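Local atomic coordinates of 3-deoxy-d-manno-octulosonic-acid transferase (Acinetobacter baumannii, PDB entry 4BFC), a protein that probably transfers Kdo from CMP-Kdo to the lipid A precursor in lipopolysaccharide synthesis, represented here by its C-terminal CMP-Kdo-binding domain. Residues Lys28-Leu33 / Trp125-Gln130; Ser129-Val134 / Asn154-Val159; Glu149-Asn154 / Ala207-Val212. One frame throughout, in Å; residues are numbered along the deposited sequence.

Overall arrangement
Two of the contacts pack helix against helix beside the parallel sheet of this Rossmann-like domain, and the third joins two of its strands. Contact 2 lies at the heart, about 5 Å from the centre of the chain, where strands 131-134 and 157-159 are hydrogen-bonded side by side. Contact 1 is also buried but farther out, and joins helices 24-36 and 122-128 through apolar side chains. Contact 3, about 15 Å from the centre, is partly buried and sets helix 199-214 against helix 148-152, adding a polar pair at its exposed edge. Contacts 1 and 2 share Ser129 and Gln130, contacts 2 and 3 share Asn154, and Tyr126 of contact 1 packs on Pro150, Cys132 and Val134.

Contact 1 (Lys28-Leu33 / Trp125-Gln130); sequences KQAAQL and WYALSQ
Ala30 is the bump that fits into helix 122-128: its CB settles in the notch between Ala127 CB, at 3.7 Å, and the CD2 methyl of Leu128, 3.8 Å from that same Ala30 CB. With a methyl group at this point the backbones come close, and the CA atoms of Ala30 and Leu128 are 6.1 Å apart. Leu128 answers with both branches. Its CG stands anti to the carbonyl carbon, chi1 -67°, which sends the fork toward helix 24-36. CD2 presses on the backbone of that helix, 3.2 Å from Ala30 O, while CD1 meets the CD1 methyl of Leu33 at 4.3 Å. One turn on from Ala30, Leu33 CD1 reaches into the angle between Leu128 and the indole of Trp125, where it comes obliquely within 4.5 Å of CZ3. Trp125 starts off away from helix 24-36, but its six-membered ring swings back to border this second hollow; Leu124 touches both Ala30 and Leu33. Helices 24-36 and 122-128 lead into strands 43-50 and 131-134, neighbours in the parallel Rossmann-like sheet, and pack beside it. In the turn that ends helix 122-128, Trp125 O accepts Ser129 OG at 2.7 Å and also the backbone N of Leu128, the two donors arriving from opposite faces of the carbonyl plane. Ser129 OG has a second partner in Thr46 OG1 of strand 43-50. No hydrogen bond crosses between segments 28-33 and 125-130, which implies that their adhesion rests on close apolar fit, while Ser129 OG and Trp125 O serve the turn leading into strand 131-134.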
ATOM      1  N   LYS A  28      11.147  16.656 -21.364  1.00 46.67           N
ATOM      2  CA  LYS A  28      12.205  17.630 -21.666  1.00 45.66           C
ATOM      3  C   LYS A  28      13.337  17.653 -20.619  1.00 42.53           C
ATOM      4  O   LYS A  28      14.510  17.980 -20.918  1.00 41.44           O
ATOM      5  CB  LYS A  28      11.595  19.029 -21.869  1.00 47.72           C
ATOM      6  CG  LYS A  28      12.268  20.158 -21.104  1.00 44.36           C
ATOM      7  N   GLN A  29      13.011  17.337 -19.375  1.00 40.83           N
ATOM      8  CA  GLN A  29      14.078  17.183 -18.411  1.00 36.16           C
ATOM      9  C   GLN A  29      14.956  15.976 -18.813  1.00 33.17           C
ATOM     10  O   GLN A  29      16.172  16.006 -18.648  1.00 32.66           O
ATOM     11  CB  GLN A  29      13.519  16.991 -17.013  1.00 37.45           C
ATOM     12  CG  GLN A  29      14.599  16.776 -15.983  1.00 35.69           C
ATOM     13  CD  GLN A  29      14.040  16.649 -14.589  1.00 40.86           C
ATOM     14  OE1 GLN A  29      14.787  16.640 -13.605  1.00 45.36           O
ATOM     15  NE2 GLN A  29      12.711  16.543 -14.499  1.00 39.14           N
ATOM     16  N   ALA A  30      14.324  14.911 -19.313  1.00 35.03           N
ATOM     17  CA  ALA A  30      15.044  13.722 -19.786  1.00 33.18           C
ATOM     18  C   ALA A  30      16.016  14.062 -20.927  1.00 33.92           C
ATOM     19  O   ALA A  30      17.126  13.529 -20.984  1.00 33.63           O
ATOM     20  CB  ALA A  30      14.070  12.659 -20.232  1.00 33.65           C
ATOM     21  N   ALA A  31      15.579  14.927 -21.844  1.00 37.83           N
ATOM     22  CA  ALA A  31      16.462  15.427 -22.894  1.00 38.59           C
ATOM     23  C   ALA A  31      17.670  16.210 -22.335  1.00 40.21           C
ATOM     24  O   ALA A  31      18.794  16.017 -22.810  1.00 40.69           O
ATOM     25  CB  ALA A  31      15.665  16.229 -23.924  1.00 40.05           C
ATOM     26  N   GLN A  32      17.473  17.020 -21.296  1.00 41.49           N
ATOM     27  CA  GLN A  32      18.576  17.750 -20.651  1.00 39.61           C
ATOM     28  C   GLN A  32      19.570  16.795 -19.999  1.00 41.35           C
ATOM     29  O   GLN A  32      20.798  16.971 -20.109  1.00 39.56           O
ATOM     30  CB  GLN A  32      18.059  18.748 -19.612  1.00 47.85           C
ATOM     31  CG  GLN A  32      17.385  19.974 -20.204  1.00 52.56           C
ATOM     32  CD  GLN A  32      16.699  20.823 -19.150  1.00 60.90           C
ATOM     33  OE1 GLN A  32      15.731  20.387 -18.519  1.00 65.07           O
ATOM     34  NE2 GLN A  32      17.190  22.052 -18.959  1.00 63.37           N
ATOM     35  N   LEU A  33      19.047  15.769 -19.332  1.00 32.05           N
ATOM     36  CA  LEU A  33      19.894  14.850 -18.604  1.00 28.35           C
ATOM     37  C   LEU A  33      20.604  13.868 -19.550  1.00 26.06           C
ATOM     38  O   LEU A  33      21.722  13.460 -19.264  1.00 28.41           O
ATOM     39  CB  LEU A  33      19.083  14.085 -17.559  1.00 25.82           C
ATOM     40  CG  LEU A  33      18.511  14.821 -16.351  1.00 26.70           C
ATOM     41  CD1 LEU A  33      17.813  13.779 -15.495  1.00 24.57           C
ATOM     42  CD2 LEU A  33      19.591  15.448 -15.452  1.00 24.90           C
ATOM     43  N   TRP A 125      12.652   8.526 -15.633  1.00 21.35           N
ATOM     44  CA  TRP A 125      13.508   7.319 -15.807  1.00 21.56           C
ATOM     45  C   TRP A 125      13.045   6.531 -17.003  1.00 20.87           C
ATOM     46  O   TRP A 125      13.855   6.154 -17.822  1.00 21.70           O
ATOM     47  CB  TRP A 125      13.567   6.474 -14.559  1.00 23.45           C
ATOM     48  CG  TRP A 125      13.861   7.359 -13.353  1.00 22.17           C
ATOM     49  CD1 TRP A 125      13.088   7.499 -12.229  1.00 24.64           C
ATOM     50  CD2 TRP A 125      14.918   8.365 -13.236  1.00 24.87           C
ATOM     51  NE1 TRP A 125      13.592   8.475 -11.399  1.00 24.16           N
ATOM     52  CE2 TRP A 125      14.696   9.036 -11.947  1.00 24.13           C
ATOM     53  CE3 TRP A 125      15.971   8.775 -14.042  1.00 23.40           C
ATOM     54  CZ2 TRP A 125      15.510  10.042 -11.509  1.00 24.20           C
ATOM     55  CZ3 TRP A 125      16.773   9.847 -13.603  1.00 22.15           C
ATOM     56  CH2 TRP A 125      16.573  10.416 -12.338  1.00 22.90           C
ATOM     57  N   TYR A 126      11.742   6.250 -17.109  1.00 21.02           N
ATOM     58  CA  TYR A 126      11.287   5.582 -18.384  1.00 22.27           C
ATOM     59  C   TYR A 126      11.710   6.367 -19.654  1.00 23.95           C
ATOM     60  O   TYR A 126      12.127   5.794 -20.636  1.00 22.91           O
ATOM     61  CB  TYR A 126       9.749   5.515 -18.425  1.00 22.62           C
ATOM     62  CG  TYR A 126       9.107   4.525 -17.509  1.00 21.54           C
ATOM     63  CD1 TYR A 126       9.639   3.233 -17.410  1.00 20.28           C
ATOM     64  CD2 TYR A 126       7.948   4.845 -16.762  1.00 20.79           C
ATOM     65  CE1 TYR A 126       9.063   2.280 -16.604  1.00 22.41           C
ATOM     66  CE2 TYR A 126       7.358   3.873 -15.949  1.00 19.30           C
ATOM     67  CZ  TYR A 126       7.912   2.610 -15.882  1.00 22.55           C
ATOM     68  OH  TYR A 126       7.342   1.656 -15.118  1.00 22.47           O
ATOM     69  N   ALA A 127      11.640   7.699 -19.614  1.00 22.48           N
ATOM     70  CA  ALA A 127      12.005   8.495 -20.795  1.00 23.77           C
ATOM     71  C   ALA A 127      13.525   8.386 -21.121  1.00 24.84           C
ATOM     72  O   ALA A 127      13.962   8.702 -22.232  1.00 29.04           O
ATOM     73  CB  ALA A 127      11.613   9.954 -20.602  1.00 22.69           C
ATOM     74  N   LEU A 128      14.304   7.936 -20.157  1.00 21.23           N
ATOM     75  CA  LEU A 128      15.754   7.733 -20.347  1.00 21.59           C
ATOM     76  C   LEU A 128      16.122   6.286 -20.717  1.00 24.60           C
ATOM     77  O   LEU A 128      17.313   5.969 -20.980  1.00 23.05           O
ATOM     78  CB  LEU A 128      16.552   8.228 -19.126  1.00 25.23           C
ATOM     79  CG  LEU A 128      16.521   9.758 -18.897  1.00 26.31           C
ATOM     80  CD1 LEU A 128      17.249  10.082 -17.610  1.00 27.17           C
ATOM     81  CD2 LEU A 128      17.196  10.474 -20.068  1.00 31.12           C
ATOM     82  N   SER A 129      15.132   5.382 -20.722  1.00 21.40           N
ATOM     83  CA  SER A 129      15.447   3.961 -20.777  1.00 21.01           C
ATOM     84  C   SER A 129      15.445   3.438 -22.247  1.00 18.93           C
ATOM     85  O   SER A 129      14.596   3.866 -23.093  1.00 21.05           O
ATOM     86  CB  SER A 129      14.347   3.190 -20.019  1.00 20.02           C
ATOM     87  OG  SER A 129      14.216   3.641 -18.652  1.00 21.49           O
ATOM     88  N   GLN A 130      16.327   2.467 -22.499  1.00 21.75           N
ATOM     89  CA  GLN A 130      16.313   1.670 -23.739  0.70 19.53           C
ATOM     90  C   GLN A 130      15.350   0.492 -23.631  1.00 20.10           C
ATOM     91  O   GLN A 130      14.674   0.145 -24.616  1.00 21.48           O
ATOM     92  CB  GLN A 130      17.703   1.187 -24.171  0.70 20.33           C
ATOM     93  CG  GLN A 130      18.459   2.177 -25.021  0.70 21.35           C
ATOM     94  CD  GLN A 130      18.747   3.440 -24.282  0.70 18.54           C
ATOM     95  OE1 GLN A 130      19.723   3.509 -23.493  0.70 21.11           O
ATOM     96  NE2 GLN A 130      17.931   4.451 -24.506  0.70 22.52           N
TER

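Contact 2 (Ser129-Val134 / Asn154-Val159); sequences SQVCFV and NVPTVV
Cys132 O is gripped by two donors: Val158 N, 2.9 Å from Cys132 O and tilted 30° from the carbonyl plane, and the indole NE1 of Trp192 in helix 185-197. Cys132 N reaches back to Pro156 O at 3.0 Å, and Val134 N bonds to Val158 O at 2.9 Å, both running nearly along the C=O axis. These alternating bonds make the parallel ladder of a beta-alpha-beta unit, strand 131-134, helix 148-152 and strand 157-159. The CA of Phe133 adds a CA-H...O contact to Val158 O at 3.2 Å. Before the ladder begins, Val155 lays CG1, anti to its backbone N (chi1 -176°), against Cys132 N at 3.7 Å. Thr157 OG1 donates to Val155 O at 2.9 Å and lies 3.5 Å from Cys132 SG; on this side Pro150 covers Cys132, Val134 and Thr157. On the other, Phe133 CD1 packs on Val158 CG1, and Trp192 and Ile191 cover the pair. Between these two strands the backbone polarity is met by the ladder and one indole, while strand 43-50 bonds the far edge of strand 131-134, and the side chains can present largely apolar surfaces to the helices on both faces.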
ATOM      1  N   SER A 129      15.132   5.382 -20.722  1.00 21.40           N
ATOM      2  CA  SER A 129      15.447   3.961 -20.777  1.00 21.01           C
ATOM      3  C   SER A 129      15.445   3.438 -22.247  1.00 18.93           C
ATOM      4  O   SER A 129      14.596   3.866 -23.093  1.00 21.05           O
ATOM      5  CB  SER A 129      14.347   3.190 -20.019  1.00 20.02           C
ATOM      6  OG  SER A 129      14.216   3.641 -18.652  1.00 21.49           O
ATOM      7  N   GLN A 130      16.327   2.467 -22.499  1.00 21.75           N
ATOM      8  CA  GLN A 130      16.313   1.670 -23.739  0.70 19.53           C
ATOM      9  C   GLN A 130      15.350   0.492 -23.631  1.00 20.10           C
ATOM     10  O   GLN A 130      14.674   0.145 -24.616  1.00 21.48           O
ATOM     11  CB  GLN A 130      17.703   1.187 -24.171  0.70 20.33           C
ATOM     12  CG  GLN A 130      18.459   2.177 -25.021  0.70 21.35           C
ATOM     13  CD  GLN A 130      18.747   3.440 -24.282  0.70 18.54           C
ATOM     14  OE1 GLN A 130      19.723   3.509 -23.493  0.70 21.11           O
ATOM     15  NE2 GLN A 130      17.931   4.451 -24.506  0.70 22.52           N
ATOM     16  N   VAL A 131      15.328  -0.130 -22.441  1.00 16.40           N
ATOM     17  CA  VAL A 131      14.386  -1.203 -22.165  1.00 18.43           C
ATOM     18  C   VAL A 131      14.035  -1.087 -20.682  1.00 18.14           C
ATOM     19  O   VAL A 131      14.804  -0.507 -19.880  1.00 18.09           O
ATOM     20  CB  VAL A 131      14.964  -2.656 -22.401  1.00 21.10           C
ATOM     21  CG1 VAL A 131      15.262  -2.944 -23.888  1.00 26.00           C
ATOM     22  CG2 VAL A 131      16.202  -2.936 -21.543  1.00 23.57           C
ATOM     23  N   CYS A 132      12.934  -1.717 -20.326  1.00 18.36           N
ATOM     24  CA  CYS A 132      12.561  -1.738 -18.934  1.00 17.25           C
ATOM     25  C   CYS A 132      11.897  -3.041 -18.503  1.00 20.92           C
ATOM     26  O   CYS A 132      11.535  -3.893 -19.317  1.00 19.85           O
ATOM     27  CB  CYS A 132      11.661  -0.513 -18.604  1.00 18.30           C
ATOM     28  SG  CYS A 132       9.933  -0.729 -19.072  1.00 20.73           S
ATOM     29  N   PHE A 133      11.842  -3.213 -17.195  1.00 17.50           N
ATOM     30  CA  PHE A 133      11.064  -4.232 -16.527  1.00 17.36           C
ATOM     31  C   PHE A 133      10.161  -3.556 -15.463  1.00 15.18           C
ATOM     32  O   PHE A 133      10.636  -2.788 -14.661  1.00 16.84           O
ATOM     33  CB  PHE A 133      12.027  -5.165 -15.803  1.00 18.57           C
ATOM     34  CG  PHE A 133      11.390  -6.100 -14.792  1.00 17.73           C
ATOM     35  CD1 PHE A 133      10.671  -7.261 -15.135  1.00 17.12           C
ATOM     36  CD2 PHE A 133      11.378  -5.721 -13.427  1.00 18.70           C
ATOM     37  CE1 PHE A 133      10.091  -8.067 -14.139  1.00 17.54           C
ATOM     38  CE2 PHE A 133      10.787  -6.512 -12.421  1.00 20.27           C
ATOM     39  CZ  PHE A 133      10.152  -7.741 -12.783  1.00 19.86           C
ATOM     40  N   VAL A 134       8.879  -3.896 -15.499  1.00 15.12           N
ATOM     41  CA  VAL A 134       7.883  -3.363 -14.537  1.00 16.44           C
ATOM     42  C   VAL A 134       7.638  -4.407 -13.465  1.00 17.69           C
ATOM     43  O   VAL A 134       7.134  -5.514 -13.727  1.00 16.70           O
ATOM     44  CB  VAL A 134       6.564  -2.919 -15.221  1.00 18.42           C
ATOM     45  CG1 VAL A 134       5.580  -2.408 -14.111  1.00 17.41           C
ATOM     46  CG2 VAL A 134       6.874  -1.795 -16.234  1.00 18.79           C
ATOM     47  N   ASN A 154       7.349   4.647 -25.508  1.00 26.61           N
ATOM     48  CA  ASN A 154       8.029   3.883 -26.520  1.00 28.21           C
ATOM     49  C   ASN A 154       9.185   3.004 -26.019  1.00 24.06           C
ATOM     50  O   ASN A 154      10.098   2.661 -26.769  1.00 27.35           O
ATOM     51  CB  ASN A 154       8.453   4.811 -27.696  1.00 31.65           C
ATOM     52  CG  ASN A 154       7.250   5.524 -28.310  1.00 41.68           C
ATOM     53  OD1 ASN A 154       6.357   4.874 -28.829  1.00 43.26           O
ATOM     54  ND2 ASN A 154       7.199   6.859 -28.194  1.00 46.11           N
ATOM     55  N   VAL A 155       9.087   2.574 -24.757  1.00 22.60           N
ATOM     56  CA  VAL A 155      10.086   1.726 -24.144  1.00 23.17           C
ATOM     57  C   VAL A 155       9.670   0.266 -24.249  1.00 22.56           C
ATOM     58  O   VAL A 155       8.615  -0.089 -23.749  1.00 22.76           O
ATOM     59  CB  VAL A 155      10.288   2.016 -22.649  1.00 23.48           C
ATOM     60  CG1 VAL A 155      11.416   1.148 -22.111  1.00 22.29           C
ATOM     61  CG2 VAL A 155      10.590   3.484 -22.439  1.00 24.60           C
ATOM     62  N   PRO A 156      10.503  -0.586 -24.875  1.00 20.63           N
ATOM     63  CA  PRO A 156      10.234  -2.032 -24.790  1.00 22.13           C
ATOM     64  C   PRO A 156      10.115  -2.531 -23.339  1.00 21.21           C
ATOM     65  O   PRO A 156      10.949  -2.194 -22.494  1.00 21.00           O
ATOM     66  CB  PRO A 156      11.415  -2.668 -25.495  1.00 24.04           C
ATOM     67  CG  PRO A 156      12.030  -1.580 -26.302  1.00 23.30           C
ATOM     68  CD  PRO A 156      11.739  -0.294 -25.625  1.00 23.37           C
ATOM     69  N   THR A 157       9.034  -3.270 -23.033  1.00 20.49           N
ATOM     70  CA  THR A 157       8.640  -3.552 -21.621  1.00 22.32           C
ATOM     71  C   THR A 157       8.559  -5.048 -21.310  1.00 22.02           C
ATOM     72  O   THR A 157       7.952  -5.831 -22.066  1.00 24.35           O
ATOM     73  CB  THR A 157       7.303  -2.860 -21.276  1.00 22.39           C
ATOM     74  OG1 THR A 157       7.474  -1.448 -21.477  1.00 22.40           O
ATOM     75  CG2 THR A 157       6.843  -3.116 -19.760  1.00 20.43           C
ATOM     76  N   VAL A 158       9.213  -5.455 -20.242  1.00 19.75           N
ATOM     77  CA  VAL A 158       9.135  -6.823 -19.733  1.00 21.88           C
ATOM     78  C   VAL A 158       8.386  -6.848 -18.415  1.00 22.82           C
ATOM     79  O   VAL A 158       8.579  -5.945 -17.595  1.00 21.03           O
ATOM     80  CB  VAL A 158      10.560  -7.404 -19.531  1.00 19.27           C
ATOM     81  CG1 VAL A 158      10.542  -8.856 -19.057  1.00 20.64           C
ATOM     82  CG2 VAL A 158      11.471  -7.188 -20.772  1.00 23.15           C
ATOM     83  N   VAL A 159       7.506  -7.825 -18.220  1.00 20.39           N
ATOM     84  CA  VAL A 159       6.925  -8.119 -16.912  1.00 23.29           C
ATOM     85  C   VAL A 159       7.135  -9.569 -16.540  1.00 21.40           C
ATOM     86  O   VAL A 159       7.351 -10.412 -17.426  1.00 22.34           O
ATOM     87  CB  VAL A 159       5.407  -7.714 -16.803  1.00 27.24           C
ATOM     88  CG1 VAL A 159       5.249  -6.214 -17.019  1.00 31.68           C
ATOM     89  CG2 VAL A 159       4.550  -8.526 -17.770  1.00 26.52           C
TER
HETATM   90  O   HOH W   1      13.046   3.299 -25.618  1.00 39.21           O

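Contact 3 (Glu149-Asn154 / Ala207-Val212); sequences EPMVLN and AQAHKV
This is a partly buried helix-to-helix contact near the periphery of the domain, with one apolar touch on its inner side and a polar pair on its outer side. Inside, Met151 of helix 148-152 meets Ala209 of helix 199-214. In the conformer described, one of two deposited, the methionine chain bends at chi2 (-71°) and brings SD to within 3.6 Å of the CB of Ala209, which is directed toward helix 148-152. The CA atoms of Met151 and Ala209 are 6.4 Å apart, a spacing suited to the small alanine. Met151 also touches Thr157 and Leu213, so its side chain lies between strand 157-159 and helix 199-214. Helix 148-152, the connection of a beta-alpha-beta unit, ends just here in a Schellman motif: Asn154, at positive phi (67°), is its C-prime residue, with Asn154 N on Met151 O at 3.1 Å and Val155 N on Pro150 O. The turn places the Asn154 side chain at the imidazole of His210. Asn154 OD1 lies 2.6 Å from His210 NE2, but the angle is poor, and a hydrogen bond between them remains doubtful. The two side chains cross at about a right angle, yet their amide and ring planes are only 22° apart. Val152 O faces the imidazole edge near the ring plane, 3.9 Å from His210 NE2. Asn154 OD1 instead comes to the ring obliquely, as does Met151 O, which is 4.0 Å from His210 NE2.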
ATOM      1  N   GLU A 149       2.539   3.289 -18.824  1.00 26.70           N
ATOM      2  CA  GLU A 149       3.455   4.414 -18.798  1.00 30.32           C
ATOM      3  C   GLU A 149       4.707   4.183 -19.694  1.00 26.37           C
ATOM      4  O   GLU A 149       4.935   4.945 -20.643  1.00 25.87           O
ATOM      5  CB  GLU A 149       3.794   4.762 -17.344  1.00 30.38           C
ATOM      6  CG  GLU A 149       2.553   5.053 -16.494  1.00 35.85           C
ATOM      7  CD  GLU A 149       2.836   5.360 -15.028  1.00 39.62           C
ATOM      8  OE1 GLU A 149       3.615   4.637 -14.362  1.00 35.30           O
ATOM      9  OE2 GLU A 149       2.265   6.355 -14.523  1.00 45.47           O
ATOM     10  N   PRO A 150       5.452   3.057 -19.493  1.00 24.67           N
ATOM     11  CA  PRO A 150       6.548   2.826 -20.464  1.00 24.76           C
ATOM     12  C   PRO A 150       6.122   2.616 -21.905  1.00 25.58           C
ATOM     13  O   PRO A 150       6.842   3.030 -22.802  1.00 28.33           O
ATOM     14  CB  PRO A 150       7.323   1.602 -19.876  1.00 22.87           C
ATOM     15  CG  PRO A 150       6.320   0.919 -19.010  1.00 25.97           C
ATOM     16  CD  PRO A 150       5.445   2.022 -18.448  1.00 23.65           C
ATOM     17  N   MET A 151       4.935   2.054 -22.142  1.00 23.14           N
ATOM     18  CA  MET A 151       4.419   1.779 -23.483  0.70 23.62           C
ATOM     19  C   MET A 151       4.234   3.092 -24.238  1.00 23.83           C
ATOM     20  O   MET A 151       4.557   3.236 -25.408  1.00 25.95           O
ATOM     21  CB  MET A 151       3.047   1.090 -23.367  0.70 25.34           C
ATOM     22  CG  MET A 151       3.025  -0.368 -22.904  0.70 29.13           C
ATOM     23  SD  MET A 151       3.653  -1.556 -24.123  0.70 30.00           S
ATOM     24  CE  MET A 151       3.665  -3.061 -23.198  0.70 27.00           C
ATOM     25  N   VAL A 152       3.676   4.053 -23.522  1.00 27.77           N
ATOM     26  CA  VAL A 152       3.353   5.360 -24.107  1.00 28.33           C
ATOM     27  C   VAL A 152       4.656   6.084 -24.446  1.00 30.82           C
ATOM     28  O   VAL A 152       4.727   6.806 -25.424  1.00 28.60           O
ATOM     29  CB  VAL A 152       2.500   6.144 -23.053  1.00 28.84           C
ATOM     30  CG1 VAL A 152       2.514   7.661 -23.235  1.00 35.20           C
ATOM     31  CG2 VAL A 152       1.069   5.608 -23.012  1.00 31.20           C
ATOM     32  N   LEU A 153       5.708   5.828 -23.669  1.00 26.06           N
ATOM     33  CA  LEU A 153       7.021   6.449 -23.929  1.00 26.92           C
ATOM     34  C   LEU A 153       7.929   5.647 -24.839  1.00 28.34           C
ATOM     35  O   LEU A 153       9.141   5.949 -24.991  1.00 28.74           O
ATOM     36  CB  LEU A 153       7.729   6.823 -22.622  1.00 29.23           C
ATOM     37  CG  LEU A 153       7.094   7.850 -21.686  1.00 31.36           C
ATOM     38  CD1 LEU A 153       7.724   7.719 -20.297  1.00 31.24           C
ATOM     39  CD2 LEU A 153       7.255   9.285 -22.202  1.00 36.67           C
ATOM     40  N   ASN A 154       7.349   4.647 -25.508  1.00 26.61           N
ATOM     41  CA  ASN A 154       8.029   3.883 -26.520  1.00 28.21           C
ATOM     42  C   ASN A 154       9.185   3.004 -26.019  1.00 24.06           C
ATOM     43  O   ASN A 154      10.098   2.661 -26.769  1.00 27.35           O
ATOM     44  CB  ASN A 154       8.453   4.811 -27.696  1.00 31.65           C
ATOM     45  CG  ASN A 154       7.250   5.524 -28.310  1.00 41.68           C
ATOM     46  OD1 ASN A 154       6.357   4.874 -28.829  1.00 43.26           O
ATOM     47  ND2 ASN A 154       7.199   6.859 -28.194  1.00 46.11           N
ATOM     48  N   ALA A 207       6.123  -0.706 -32.244  1.00 34.43           N
ATOM     49  CA  ALA A 207       5.023  -0.592 -33.218  1.00 33.89           C
ATOM     50  C   ALA A 207       3.722  -1.307 -32.790  1.00 35.07           C
ATOM     51  O   ALA A 207       2.647  -0.711 -32.848  1.00 35.35           O
ATOM     52  CB  ALA A 207       5.489  -1.037 -34.617  1.00 34.79           C
ATOM     53  N   GLN A 208       3.821  -2.556 -32.337  1.00 32.07           N
ATOM     54  CA  GLN A 208       2.671  -3.312 -31.915  1.00 32.30           C
ATOM     55  C   GLN A 208       2.051  -2.688 -30.672  1.00 31.16           C
ATOM     56  O   GLN A 208       0.820  -2.708 -30.513  1.00 31.49           O
ATOM     57  CB  GLN A 208       3.039  -4.756 -31.591  1.00 33.95           C
ATOM     58  CG  GLN A 208       3.367  -5.644 -32.772  1.00 36.40           C
ATOM     59  CD  GLN A 208       2.250  -5.633 -33.788  1.00 40.16           C
ATOM     60  OE1 GLN A 208       2.421  -5.115 -34.880  1.00 42.20           O
ATOM     61  NE2 GLN A 208       1.074  -6.155 -33.411  1.00 38.81           N
ATOM     62  N   ALA A 209       2.900  -2.180 -29.758  1.00 25.05           N
ATOM     63  CA  ALA A 209       2.409  -1.473 -28.565  1.00 27.77           C
ATOM     64  C   ALA A 209       1.577  -0.253 -28.926  1.00 31.13           C
ATOM     65  O   ALA A 209       0.446  -0.076 -28.418  1.00 30.22           O
ATOM     66  CB  ALA A 209       3.596  -1.038 -27.682  1.00 26.63           C
ATOM     67  N   HIS A 210       2.134   0.583 -29.798  1.00 39.23           N
ATOM     68  CA  HIS A 210       1.388   1.720 -30.352  1.00 42.66           C
ATOM     69  C   HIS A 210       0.079   1.416 -31.038  1.00 43.02           C
ATOM     70  O   HIS A 210      -0.844   2.234 -30.969  1.00 49.20           O
ATOM     71  CB  HIS A 210       2.284   2.664 -31.161  1.00 46.01           C
ATOM     72  CG  HIS A 210       2.787   3.814 -30.336  1.00 58.62           C
ATOM     73  ND1 HIS A 210       2.318   5.073 -30.479  1.00 58.79           N
ATOM     74  CD2 HIS A 210       3.678   3.841 -29.249  1.00 59.91           C
ATOM     75  CE1 HIS A 210       2.913   5.878 -29.563  1.00 67.82           C
ATOM     76  NE2 HIS A 210       3.742   5.120 -28.811  1.00 65.54           N
ATOM     77  N   LYS A 211      -0.041   0.243 -31.653  1.00 44.61           N
ATOM     78  CA  LYS A 211      -1.331  -0.231 -32.175  1.00 42.42           C
ATOM     79  C   LYS A 211      -2.362  -0.438 -31.061  1.00 43.07           C
ATOM     80  O   LYS A 211      -3.479   0.089 -31.119  1.00 43.48           O
ATOM     81  CB  LYS A 211      -1.178  -1.547 -32.946  1.00 44.49           C
ATOM     82  CG  LYS A 211      -0.998  -1.415 -34.458  1.00 50.38           C
ATOM     83  CD  LYS A 211      -0.779  -2.792 -35.079  1.00 49.68           C
ATOM     84  CE  LYS A 211      -0.016  -2.706 -36.397  0.50 49.57           C
ATOM     85  NZ  LYS A 211       0.438  -4.052 -36.852  0.50 48.71           N
ATOM     86  N   VAL A 212      -1.991  -1.218 -30.045  1.00 37.93           N
ATOM     87  CA  VAL A 212      -2.886  -1.495 -28.939  1.00 36.74           C
ATOM     88  C   VAL A 212      -3.263  -0.156 -28.310  1.00 37.39           C
ATOM     89  O   VAL A 212      -4.422   0.054 -27.970  1.00 38.14           O
ATOM     90  CB  VAL A 212      -2.239  -2.402 -27.877  1.00 37.83           C
ATOM     91  CG1 VAL A 212      -3.164  -2.620 -26.676  1.00 38.30           C
ATOM     92  CG2 VAL A 212      -1.830  -3.738 -28.482  1.00 34.92           C
TER